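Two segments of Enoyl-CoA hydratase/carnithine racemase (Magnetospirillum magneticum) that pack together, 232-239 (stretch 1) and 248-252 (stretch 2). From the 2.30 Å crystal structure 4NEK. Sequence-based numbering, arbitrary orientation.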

# COMPACT_ATOMS: atom_id res chain seq x y z
N GLY C 232 37.91 18.08 4.74
CA GLY C 232 38.18 17.39 3.48
C GLY C 232 37.99 18.24 2.23
O GLY C 232 37.27 19.25 2.23
N GLU C 233 38.56 17.78 1.12
CA GLU C 233 38.44 18.49 -0.16
C GLU C 233 37.00 18.38 -0.74
O GLU C 233 36.51 19.31 -1.37
CB GLU C 233 39.49 18.00 -1.17
CG GLU C 233 39.24 16.59 -1.69
CD GLU C 233 40.52 15.88 -2.12
OE1 GLU C 233 41.38 16.50 -2.80
OE2 GLU C 233 40.67 14.68 -1.77
N ALA C 234 36.29 17.29 -0.43
CA ALA C 234 34.93 17.11 -0.95
C ALA C 234 33.95 18.19 -0.45
O ALA C 234 33.21 18.79 -1.24
CB ALA C 234 34.42 15.74 -0.58
N LEU C 235 33.96 18.44 0.85
CA LEU C 235 33.20 19.57 1.40
C LEU C 235 33.59 20.88 0.73
O LEU C 235 32.76 21.71 0.38
CB LEU C 235 33.43 19.68 2.92
CG LEU C 235 32.85 20.89 3.62
CD1 LEU C 235 31.36 21.05 3.35
CD2 LEU C 235 33.06 20.78 5.13
N ASN C 236 34.89 21.06 0.57
CA ASN C 236 35.39 22.29 0.04
C ASN C 236 34.85 22.53 -1.36
O ASN C 236 34.34 23.60 -1.66
CB ASN C 236 36.91 22.27 0.05
CG ASN C 236 37.46 23.65 -0.18
OD1 ASN C 236 37.16 24.57 0.58
ND2 ASN C 236 38.19 23.82 -1.27
N GLU C 237 34.94 21.51 -2.19
CA GLU C 237 34.43 21.53 -3.57
C GLU C 237 32.92 21.71 -3.64
O GLU C 237 32.43 22.41 -4.51
CB GLU C 237 34.82 20.24 -4.28
CG GLU C 237 34.20 20.01 -5.66
CD GLU C 237 34.44 21.14 -6.67
OE1 GLU C 237 35.30 22.03 -6.45
OE2 GLU C 237 33.73 21.12 -7.72
N ALA C 238 32.19 21.13 -2.71
CA ALA C 238 30.73 21.30 -2.67
C ALA C 238 30.34 22.75 -2.42
O ALA C 238 29.47 23.30 -3.09
CB ALA C 238 30.12 20.40 -1.59
N VAL C 239 30.98 23.35 -1.43
CA VAL C 239 30.70 24.72 -1.06
C VAL C 239 31.11 25.67 -2.18
O VAL C 239 30.34 26.50 -2.64
CB VAL C 239 31.48 25.07 0.21
CG1 VAL C 239 31.44 26.58 0.49
CG2 VAL C 239 30.94 24.29 1.39
N PRO C 248 29.12 20.61 -8.93
CA PRO C 248 30.41 20.20 -8.37
C PRO C 248 31.02 19.12 -9.23
O PRO C 248 30.32 18.38 -9.87
CB PRO C 248 30.05 19.65 -7.00
CG PRO C 248 28.62 19.23 -7.12
CD PRO C 248 27.97 20.11 -8.14
N ASP C 249 32.34 19.05 -9.25
CA ASP C 249 33.01 17.94 -9.87
C ASP C 249 33.80 17.29 -8.76
O ASP C 249 34.79 17.85 -8.27
CB ASP C 249 33.92 18.41 -11.02
CG ASP C 249 34.98 17.35 -11.40
OD1 ASP C 249 34.63 16.18 -11.62
OD2 ASP C 249 36.18 17.70 -11.48
N PHE C 250 33.38 16.10 -8.37
CA PHE C 250 34.04 15.39 -7.28
C PHE C 250 35.12 14.41 -7.71
O PHE C 250 35.62 13.68 -6.88
CB PHE C 250 33.01 14.66 -6.45
CG PHE C 250 32.12 15.57 -5.66
CD1 PHE C 250 32.63 16.32 -4.60
CD2 PHE C 250 30.77 15.65 -5.96
CE1 PHE C 250 31.80 17.14 -3.87
CE2 PHE C 250 29.93 16.47 -5.22
CZ PHE C 250 30.45 17.22 -4.18
N SER C 251 35.49 14.41 -8.98
CA SER C 251 36.61 13.56 -9.48
C SER C 251 37.96 13.60 -8.73
O SER C 251 38.75 12.69 -8.87
CB SER C 251 36.90 13.89 -10.95
OG SER C 251 35.75 13.80 -11.76
N LYS C 252 38.26 14.64 -7.96
CA LYS C 252 39.59 14.74 -7.35
C LYS C 252 39.52 15.04 -5.85
O LYS C 252 38.92 14.25 -5.09
CB LYS C 252 40.41 15.77 -8.16
CG LYS C 252 40.17 15.62 -9.67
CD LYS C 252 41.23 16.28 -10.54
CE LYS C 252 41.23 15.70 -11.95
NZ LYS C 252 42.58 15.21 -12.34

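A chain segment without regular secondary structure can pack against a helix through few interactions, for example one polar anchor combined with apolar packing on small helical residues. The contact between residues 248-252 and the helix beginning at Glu-233 illustrates the principle, burying 286 Å² in all.

Pro-248 opens the segment with its CA-to-CB bond directed toward the helix, and its CA lies 3.5 Å from OE2 of Glu-237. The same carboxylate oxygen supplies the anchor at the next residue: the backbone N of Asp-249 donates a hydrogen bond to Glu-237 OE2 at 2.9 Å, with a nearly linear N-H...O angle of 169°. A main-chain amide in an irregular segment has no repeating backbone partner, and here a side chain reaching out from the helix satisfies it. The side chain of Asp-249 is engaged within its own segment, where OD1 accepts hydrogen bonds from Ser-251 OG at 2.6 Å and Ser-251 N at 3.3 Å.

Phe-250 provides the apolar part. Its CA-to-CB bond runs sideways, but with chi1 in the m well the ring end comes nearer the helix and meets two alanines one turn apart. Phe-250 CZ packs 4.1 Å from Ala-238 CB, while CE1 lies 4.4 Å from Ala-234 CB and 3.4 Å from Ala-234 O. Ala-234 O approaches the ring edge, near its plane, while also accepting the helical hydrogen bond from Ala-238 N at 2.9 Å. Glu-237 CG, 4.1 Å from Phe-250 CE1, adds the aliphatic portion of the anchoring residue to the packing.

Ser-251 makes no contact with the helix. At Lys-252 the backbone takes over: its O lies 3.7 Å from Glu-233 CD, whereas the end of the lysine side chain leads away, so this glutamate and lysine meet without pairing their charges.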